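Ornithine carbamoyltransferase (Giardia intestinalis, PDB 3GRF) probably catalyses the reversible transfer of a carbamoyl group between carbamoyl phosphate and ornithine, a reaction of the arginine degradation pathway. Local coordinates at residues C104-A109 against R115-H120; S14-K19 against L318-H323; D141-K146 against R310-M315. All coordinates share one frame; numbering follows the deposited sequence.

Contact 1 of 3, residues C104-A109 against R115-H120; sequences CTARLA and REMAQH
Met117 reaches from its helix onto Cys104, Ala106 and Leu108, and this one side chain makes the whole contact. It joins the first strand and the helix of a beta-alpha-beta unit, strand 103-107, helix 111-120 and strand 125-127, in the domain named for carbamoyl phosphate binding. The backbones stay well apart, with the CA atoms of Ala106 and Met117 9.1 Å from each other, so a long side chain has to span the gap. Met117 does so with CG anti to its backbone N (chi1 -176°) and the chain still extended at CB-CG; the bend comes only at the thioether, where it lays the methyl along the strand surface. SD then rests over the strand, 3.9 Å from Cys104 SG and 4.0 Å from Ala106 CB, while CE continues toward Leu108, whose side chain crosses that of Met117 at about a right angle. All four residues are buried, and Met117 supplies 73 of the 130 Å² covered. Phe97 of helix 90-97 packs on both Cys104 and Met117, and Cys104 and Ala106 share backbone hydrogen bonds with Ile126 of the next strand.

Away from the strand the helix is looser. Gln119 is exposed, its CB 4.0 Å above the His120 ring plane, toward the rim. Glu116 and His120 are partly exposed and lie against Val90 and Gln91 of helix 90-97; His120 NE2 makes a weak, strongly bent bond to Glu116 OE2, 2.8 Å long with 121° at the hydrogen. Back in the core, the tightest approach is methyl to methyl: Leu108 CD1 to Met117 CE at 3.7 Å.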
loop_
_atom_site.group_PDB
_atom_site.type_symbol
_atom_site.label_atom_id
_atom_site.label_comp_id
_atom_site.label_asym_id
_atom_site.label_seq_id
_atom_site.Cartn_x
_atom_site.Cartn_y
_atom_site.Cartn_z
ATOM N N CYS A 104 6.658 11.382 8.708
ATOM C CA CYS A 104 7.000 9.970 8.961
ATOM C C CYS A 104 6.427 9.535 10.307
ATOM O O CYS A 104 6.517 10.254 11.284
ATOM C CB CYS A 104 8.527 9.785 8.955
ATOM S SG CYS A 104 9.167 8.164 9.555
ATOM N N THR A 105 5.840 8.349 10.362
ATOM C CA THR A 105 5.480 7.752 11.642
ATOM C C THR A 105 6.220 6.425 11.624
ATOM O O THR A 105 6.492 5.896 10.550
ATOM C CB THR A 105 3.964 7.417 11.729
ATOM O OG1 THR A 105 3.641 6.602 10.618
ATOM C CG2 THR A 105 3.064 8.665 11.705
ATOM N N ALA A 106 6.557 5.891 12.792
ATOM C CA ALA A 106 7.260 4.612 12.851
ATOM C C ALA A 106 6.858 3.916 14.119
ATOM O O ALA A 106 6.695 4.543 15.168
ATOM C CB ALA A 106 8.772 4.808 12.824
ATOM N N ARG A 107 6.662 2.618 14.005
ATOM C CA ARG A 107 6.294 1.752 15.102
ATOM C C ARG A 107 7.458 0.820 15.273
ATOM O O ARG A 107 7.504 -0.211 14.598
ATOM C CB ARG A 107 4.993 1.011 14.799
ATOM C CG ARG A 107 4.199 0.570 16.030
ATOM C CD ARG A 107 4.824 -0.673 16.658
ATOM N NE ARG A 107 3.910 -1.402 17.554
ATOM C CZ ARG A 107 2.600 -1.575 17.341
ATOM N NH1 ARG A 107 2.020 -1.071 16.256
ATOM N NH2 ARG A 107 1.876 -2.244 18.232
ATOM N N LEU A 108 8.406 1.146 16.151
ATOM C CA LEU A 108 9.631 0.355 16.284
ATOM C C LEU A 108 9.743 -0.180 17.715
ATOM O O LEU A 108 9.182 0.403 18.654
ATOM C CB LEU A 108 10.863 1.192 15.862
ATOM C CG LEU A 108 10.777 1.928 14.506
ATOM C CD1 LEU A 108 11.739 3.112 14.375
ATOM C CD2 LEU A 108 10.917 0.978 13.312
ATOM N N ALA A 109 10.443 -1.304 17.872
ATOM C CA ALA A 109 10.584 -1.965 19.175
ATOM C C ALA A 109 10.917 -0.979 20.317
ATOM O O ALA A 109 10.073 -0.752 21.203
ATOM C CB ALA A 109 11.602 -3.093 19.100
ATOM N N ARG A 115 14.417 7.198 18.436
ATOM C CA ARG A 115 15.245 8.381 18.695
ATOM C C ARG A 115 16.373 8.562 17.706
ATOM O O ARG A 115 16.682 9.691 17.332
ATOM C CB ARG A 115 15.891 8.297 20.073
ATOM C CG ARG A 115 15.103 8.987 21.164
ATOM C CD ARG A 115 15.311 8.227 22.462
ATOM N NE ARG A 115 14.421 8.660 23.539
ATOM C CZ ARG A 115 14.504 8.227 24.796
ATOM N NH1 ARG A 115 15.437 7.346 25.140
ATOM N NH2 ARG A 115 13.648 8.674 25.714
ATOM N N GLU A 116 17.012 7.448 17.339
ATOM C CA GLU A 116 18.053 7.398 16.322
ATOM C C GLU A 116 17.508 7.917 14.984
ATOM O O GLU A 116 18.059 8.862 14.390
ATOM C CB GLU A 116 18.598 5.945 16.295
ATOM C CG GLU A 116 19.495 5.431 15.137
ATOM C CD GLU A 116 20.727 6.264 14.842
ATOM O OE1 GLU A 116 21.760 5.668 14.481
ATOM O OE2 GLU A 116 20.660 7.507 14.921
ATOM N N MET A 117 16.378 7.355 14.548
ATOM C CA MET A 117 15.745 7.768 13.293
ATOM C C MET A 117 15.393 9.240 13.311
ATOM O O MET A 117 15.791 9.994 12.422
ATOM C CB MET A 117 14.479 6.963 13.035
ATOM C CG MET A 117 13.849 7.282 11.690
ATOM S SD MET A 117 12.171 6.602 11.557
ATOM C CE MET A 117 12.611 4.900 11.216
ATOM N N ALA A 118 14.630 9.643 14.323
ATOM C CA ALA A 118 14.298 11.044 14.516
ATOM C C ALA A 118 15.559 11.945 14.545
ATOM O O ALA A 118 15.556 13.030 13.972
ATOM C CB ALA A 118 13.453 11.222 15.793
ATOM N N GLN A 119 16.631 11.500 15.204
ATOM C CA GLN A 119 17.869 12.305 15.316
ATOM C C GLN A 119 18.265 12.879 13.961
ATOM O O GLN A 119 18.499 14.093 13.826
ATOM C CB GLN A 119 19.010 11.433 15.850
ATOM C CG GLN A 119 20.054 12.104 16.731
ATOM C CD GLN A 119 20.575 11.128 17.793
ATOM O OE1 GLN A 119 19.946 10.930 18.850
ATOM N NE2 GLN A 119 21.714 10.487 17.501
ATOM N N HIS A 120 18.294 12.012 12.946
ATOM C CA HIS A 120 18.852 12.395 11.629
ATOM C C HIS A 120 17.804 12.842 10.632
ATOM O O HIS A 120 18.141 13.323 9.568
ATOM C CB HIS A 120 19.616 11.237 11.009
ATOM C CG HIS A 120 20.640 10.653 11.915
ATOM N ND1 HIS A 120 21.875 11.225 12.104
ATOM C CD2 HIS A 120 20.609 9.547 12.691
ATOM C CE1 HIS A 120 22.566 10.490 12.955
ATOM N NE2 HIS A 120 21.823 9.465 13.328
#

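Contact 2 of 3, residues S14-K19 against L318-H323; sequences SALCPK and LDFFLH
Asp319 O, in the helical turn whose Phe320 and Phe321 receive Leu16, is gripped twice by His323: by ND1 at 2.7 Å and by the backbone N at 3.2 Å. The two donors come from opposite faces of the carbonyl plane, and the ND1 bond is fairly straight (158°). His323, the first residue past the helical angles, turns its ring edge back to the last turn of helix 303-322, the C-terminal helix that, as in other transcarbamoylases, returns to pack on the N-terminal domain. The carboxylate of Asp319 is buried and held by salt bridges to Arg27 and Arg41.

Across the contact everything is apolar. Segment 14-19 leads into helix 18-33, which Cys17 N-caps, and just ahead of the cap Leu16 sends one methyl, CD2, obliquely at two rings. Phe320 and Phe321 leave the helix with different first torsions, -171° and -81°, yet both rings turn to the same leucine branch. Phe321 CE2 lies in plane at the edge of the Phe320 ring, and Leu24 of helix 18-33 packs on both Leu16 and Phe320. Leu16 CD2 sits 4.2 Å from Phe320 CE2 and 4.3 Å from Phe321 CZ.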
loop_
_atom_site.group_PDB
_atom_site.type_symbol
_atom_site.label_atom_id
_atom_site.label_comp_id
_atom_site.label_asym_id
_atom_site.label_seq_id
_atom_site.Cartn_x
_atom_site.Cartn_y
_atom_site.Cartn_z
ATOM N N SER A 14 4.310 14.805 25.697
ATOM C CA SER A 14 4.966 15.927 26.355
ATOM C C SER A 14 5.974 16.627 25.407
ATOM O O SER A 14 6.760 17.466 25.857
ATOM C CB SER A 14 5.636 15.457 27.640
ATOM O OG SER A 14 6.754 14.630 27.350
ATOM N N ALA A 15 5.963 16.229 24.134
ATOM C CA ALA A 15 6.651 16.949 23.069
ATOM C C ALA A 15 5.796 18.203 22.810
ATOM O O ALA A 15 6.257 19.155 22.194
ATOM C CB ALA A 15 6.730 16.060 21.758
ATOM N N LEU A 16 4.546 18.167 23.278
ATOM C CA LEU A 16 3.600 19.278 23.125
ATOM C C LEU A 16 3.451 20.069 24.427
ATOM O O LEU A 16 3.467 19.499 25.530
ATOM C CB LEU A 16 2.221 18.739 22.739
ATOM C CG LEU A 16 2.019 17.903 21.475
ATOM C CD1 LEU A 16 0.590 17.397 21.392
ATOM C CD2 LEU A 16 2.310 18.747 20.254
ATOM N N CYS A 17 3.249 21.377 24.311
ATOM C CA CYS A 17 2.918 22.166 25.479
ATOM C C CYS A 17 1.460 21.942 25.621
ATOM O O CYS A 17 0.852 21.375 24.708
ATOM C CB CYS A 17 3.231 23.639 25.239
ATOM S SG CYS A 17 2.011 24.402 24.223
ATOM N N PRO A 18 0.887 22.350 26.771
ATOM C CA PRO A 18 -0.491 22.094 27.123
ATOM C C PRO A 18 -1.489 22.679 26.122
ATOM O O PRO A 18 -2.527 22.076 25.871
ATOM C CB PRO A 18 -0.641 22.825 28.472
ATOM C CG PRO A 18 0.682 22.919 29.023
ATOM C CD PRO A 18 1.596 23.066 27.850
ATOM N N LYS A 19 -1.194 23.857 25.564
ATOM C CA LYS A 19 -2.111 24.471 24.623
ATOM C C LYS A 19 -2.073 23.771 23.263
ATOM O O LYS A 19 -3.073 23.739 22.556
ATOM C CB LYS A 19 -1.768 25.942 24.438
ATOM C CG LYS A 19 -2.694 26.689 23.508
ATOM C CD LYS A 19 -3.270 27.942 24.196
ATOM C CE LYS A 19 -4.603 28.439 23.516
ATOM N NZ LYS A 19 -4.956 29.835 23.995
ATOM N N LEU A 318 -1.093 14.679 12.172
ATOM C CA LEU A 318 -0.430 14.752 10.861
ATOM C C LEU A 318 -0.579 16.161 10.304
ATOM O O LEU A 318 0.365 16.763 9.922
ATOM C CB LEU A 318 -1.014 13.702 9.898
ATOM C CG LEU A 318 -0.703 12.240 10.356
ATOM C CD1 LEU A 318 -1.498 11.162 9.629
ATOM C CD2 LEU A 318 0.799 11.938 10.235
ATOM N N ASP A 319 -1.780 16.690 10.298
ATOM C CA ASP A 319 -2.006 18.032 9.785
ATOM C C ASP A 319 -1.108 19.048 10.441
ATOM O O ASP A 319 -0.415 19.814 9.775
ATOM C CB ASP A 319 -3.464 18.440 10.002
ATOM C CG ASP A 319 -3.758 19.796 9.409
ATOM O OD1 ASP A 319 -3.792 19.860 8.165
ATOM O OD2 ASP A 319 -3.907 20.783 10.174
ATOM N N PHE A 320 -1.123 19.046 11.764
ATOM C CA PHE A 320 -0.313 19.933 12.557
ATOM C C PHE A 320 1.168 19.785 12.274
ATOM O O PHE A 320 1.854 20.771 12.160
ATOM C CB PHE A 320 -0.589 19.637 14.024
ATOM C CG PHE A 320 0.017 20.614 14.980
ATOM C CD1 PHE A 320 -0.424 21.925 15.022
ATOM C CD2 PHE A 320 0.970 20.199 15.891
ATOM C CE1 PHE A 320 0.094 22.803 15.944
ATOM C CE2 PHE A 320 1.492 21.074 16.810
ATOM C CZ PHE A 320 1.047 22.377 16.834
ATOM N N PHE A 321 1.700 18.564 12.209
ATOM C CA PHE A 321 3.161 18.455 11.995
ATOM C C PHE A 321 3.554 18.746 10.564
ATOM O O PHE A 321 4.671 19.190 10.300
ATOM C CB PHE A 321 3.733 17.114 12.517
ATOM C CG PHE A 321 3.974 17.128 14.019
ATOM C CD1 PHE A 321 5.212 17.471 14.534
ATOM C CD2 PHE A 321 2.933 16.903 14.904
ATOM C CE1 PHE A 321 5.427 17.513 15.908
ATOM C CE2 PHE A 321 3.136 16.973 16.283
ATOM C CZ PHE A 321 4.383 17.292 16.787
ATOM N N LEU A 322 2.606 18.530 9.652
ATOM C CA LEU A 322 2.748 18.847 8.240
ATOM C C LEU A 322 2.957 20.386 8.058
ATOM O O LEU A 322 3.699 20.811 7.165
ATOM C CB LEU A 322 1.499 18.405 7.463
ATOM C CG LEU A 322 1.681 17.352 6.336
ATOM C CD1 LEU A 322 3.027 16.639 6.472
ATOM C CD2 LEU A 322 0.530 16.356 6.366
ATOM N N HIS A 323 2.293 21.195 8.893
ATOM C CA HIS A 323 2.400 22.671 8.964
ATOM C C HIS A 323 3.217 22.994 10.263
ATOM O O HIS A 323 4.447 22.916 10.245
ATOM C CB HIS A 323 0.993 23.302 8.790
ATOM C CG HIS A 323 0.104 22.717 7.583
ATOM N ND1 HIS A 323 -0.349 21.409 7.547
ATOM C CD2 HIS A 323 -0.358 23.310 6.440
ATOM C CE1 HIS A 323 -1.036 21.218 6.430
ATOM N NE2 HIS A 323 -1.066 22.351 5.746
#

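Contact 3 of 3, residues D141-K146 against R310-M315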
loop_
_atom_site.group_PDB
_atom_site.type_symbol
_atom_site.label_atom_id
_atom_site.label_comp_id
_atom_site.label_asym_id
_atom_site.label_seq_id
_atom_site.Cartn_x
_atom_site.Cartn_y
_atom_site.Cartn_z
ATOM N N ASP A 141 -7.432 9.382 23.031
ATOM C CA ASP A 141 -8.086 9.215 24.334
ATOM C C ASP A 141 -8.565 10.505 24.993
ATOM O O ASP A 141 -9.716 10.614 25.395
ATOM C CB ASP A 141 -7.118 8.484 25.237
ATOM C CG ASP A 141 -6.814 7.084 24.730
ATOM O OD1 ASP A 141 -5.796 6.471 25.141
ATOM O OD2 ASP A 141 -7.615 6.603 23.916
ATOM N N PHE A 142 -7.715 11.519 25.055
ATOM C CA PHE A 142 -8.187 12.773 25.643
ATOM C C PHE A 142 -9.259 13.454 24.800
ATOM O O PHE A 142 -10.207 14.025 25.331
ATOM C CB PHE A 142 -7.015 13.681 25.983
ATOM C CG PHE A 142 -6.121 13.090 27.006
ATOM C CD1 PHE A 142 -4.872 12.572 26.644
ATOM C CD2 PHE A 142 -6.545 12.977 28.334
ATOM C CE1 PHE A 142 -4.054 12.019 27.583
ATOM C CE2 PHE A 142 -5.693 12.415 29.310
ATOM C CZ PHE A 142 -4.459 11.933 28.908
ATOM N N MET A 143 -9.139 13.341 23.489
ATOM C CA MET A 143 -10.240 13.706 22.602
ATOM C C MET A 143 -11.558 12.964 22.911
ATOM O O MET A 143 -12.635 13.572 22.928
ATOM C CB MET A 143 -9.829 13.494 21.171
ATOM C CG MET A 143 -10.970 13.761 20.145
ATOM S SD MET A 143 -10.851 12.645 18.664
ATOM C CE MET A 143 -12.377 13.121 17.868
ATOM N N THR A 144 -11.474 11.662 23.151
ATOM C CA THR A 144 -12.628 10.835 23.493
ATOM C C THR A 144 -13.209 11.270 24.832
ATOM O O THR A 144 -14.434 11.360 24.984
ATOM C CB THR A 144 -12.228 9.311 23.553
ATOM O OG1 THR A 144 -11.715 8.895 22.276
ATOM C CG2 THR A 144 -13.424 8.434 23.983
ATOM N N ILE A 145 -12.333 11.534 25.809
ATOM C CA ILE A 145 -12.784 12.020 27.108
ATOM C C ILE A 145 -13.522 13.377 26.909
ATOM O O ILE A 145 -14.647 13.528 27.377
ATOM C CB ILE A 145 -11.607 12.125 28.128
ATOM C CG1 ILE A 145 -11.169 10.720 28.571
ATOM C CG2 ILE A 145 -11.954 12.974 29.384
ATOM C CD1 ILE A 145 -9.714 10.664 29.168
ATOM N N LYS A 146 -12.941 14.331 26.183
ATOM C CA LYS A 146 -13.649 15.622 25.995
ATOM C C LYS A 146 -14.977 15.495 25.283
ATOM O O LYS A 146 -15.948 16.189 25.615
ATOM C CB LYS A 146 -12.796 16.661 25.234
ATOM C CG LYS A 146 -13.666 17.909 24.811
ATOM C CD LYS A 146 -12.763 19.094 24.484
ATOM C CE LYS A 146 -13.572 20.364 24.315
ATOM N NZ LYS A 146 -12.592 21.384 23.833
ATOM N N ARG A 310 -9.002 7.140 16.870
ATOM C CA ARG A 310 -7.640 7.069 16.359
ATOM C C ARG A 310 -7.552 7.780 15.033
ATOM O O ARG A 310 -6.558 8.468 14.762
ATOM C CB ARG A 310 -7.129 5.618 16.211
ATOM C CG ARG A 310 -6.820 4.897 17.549
ATOM C CD ARG A 310 -5.749 5.665 18.368
ATOM N NE ARG A 310 -4.469 5.598 17.649
ATOM C CZ ARG A 310 -3.651 4.534 17.610
ATOM N NH1 ARG A 310 -3.905 3.442 18.327
ATOM N NH2 ARG A 310 -2.556 4.567 16.863
ATOM N N LEU A 311 -8.613 7.664 14.239
ATOM C CA LEU A 311 -8.666 8.253 12.898
ATOM C C LEU A 311 -8.569 9.770 12.988
ATOM O O LEU A 311 -7.678 10.384 12.428
ATOM C CB LEU A 311 -9.934 7.796 12.112
ATOM C CG LEU A 311 -10.258 8.621 10.822
ATOM C CD1 LEU A 311 -9.114 8.598 9.780
ATOM C CD2 LEU A 311 -11.576 8.325 10.193
ATOM N N HIS A 312 -9.540 10.375 13.651
ATOM C CA HIS A 312 -9.607 11.829 13.701
ATOM C C HIS A 312 -8.441 12.459 14.477
ATOM O O HIS A 312 -7.954 13.519 14.143
ATOM C CB HIS A 312 -10.944 12.206 14.343
ATOM C CG HIS A 312 -12.102 11.429 13.799
ATOM N ND1 HIS A 312 -12.511 11.529 12.487
ATOM C CD2 HIS A 312 -12.895 10.497 14.374
ATOM C CE1 HIS A 312 -13.535 10.722 12.293
ATOM N NE2 HIS A 312 -13.791 10.090 13.427
ATOM N N SER A 313 -7.997 11.820 15.550
ATOM C CA SER A 313 -6.795 12.319 16.260
ATOM C C SER A 313 -5.507 12.165 15.430
ATOM O O SER A 313 -4.535 12.898 15.612
ATOM C CB SER A 313 -6.691 11.603 17.580
ATOM O OG SER A 313 -6.712 10.207 17.331
ATOM N N ALA A 314 -5.519 11.233 14.494
ATOM C CA ALA A 314 -4.375 11.054 13.607
ATOM C C ALA A 314 -4.369 12.160 12.598
ATOM O O ALA A 314 -3.301 12.686 12.300
ATOM C CB ALA A 314 -4.400 9.675 12.904
ATOM N N MET A 315 -5.548 12.522 12.061
ATOM C CA MET A 315 -5.620 13.549 11.024
ATOM C C MET A 315 -5.123 14.867 11.609
ATOM O O MET A 315 -4.524 15.682 10.900
ATOM C CB MET A 315 -7.060 13.763 10.525
ATOM C CG MET A 315 -7.789 12.547 9.945
ATOM S SD MET A 315 -9.543 12.822 9.563
ATOM C CE MET A 315 -10.116 13.757 10.969
#
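Helices 135-151 and 303-322 come together at Met143 and Ser313, whose CA atoms are 7.3 Å apart, close enough for one methionine side chain to fill the gap at this point. These are the two helices that in transcarbamoylases pass between the carbamoyl phosphate and the amino acid domains, so the contact is helix packing at the domain junction. Met143 carries it. Its CG stands anti to the backbone N (chi1 176°), the chain bends at the next bond and is then extended about CG-SD (chi3 174°), so that the thioether reaches out to the partner helix. CE ends 3.9 Å from His312 CB, approaching the histidine at its root and meeting the ring only obliquely. The sulfur lies over the following residue, 4.3 Å from Ser313 N and 4.4 Å from Ser313 CB. It touches that serine through carbon and backbone, while the hydroxyl is occupied within its own helix, OG being bonded to Asn309 O one turn earlier, near where the helix is kinked.

His312 is set by its own helix as well. Leu311 CG sits 4.0 Å above one face of the ring, toward the rim, and Met315 CE lies in plane at its edge. All three touching residues are buried, and together the segments cover 111 Å².

Helix 18-33 packs alongside both partners, placing Ala28 on Met143 and Lys32 on His312. A polar tie between the same two helices, Thr144 OG1 to Asn309 ND2, lies next to the methionine, and Asp141 reaches Tyr239 OH on strand 237-240 of the other domain. Beyond, helix 56-69 covers Leu311, which also packs on Met100 of a second subunit.

Along the chain, segment 14-19 comes first, then both halves of contact 1, then 141-146, and finally 310-315 and 318-323 on one helix. Contact 1 is local to a beta-alpha-beta unit, whereas contacts 2 and 3, centres about 14 Å apart, bring helix 303-322 back to parts of the chain that come long before it. Contacts 1 and 2, centres about 17 Å apart, meet where Thr105 CG2 touches Leu318 CD2 at 4.2 Å, on the strand side turned from Met117; contacts 1 and 3 lie about 22 Å apart. Helix 303-322 thus carries the later part of the chain back onto the carbamoyl phosphate domain.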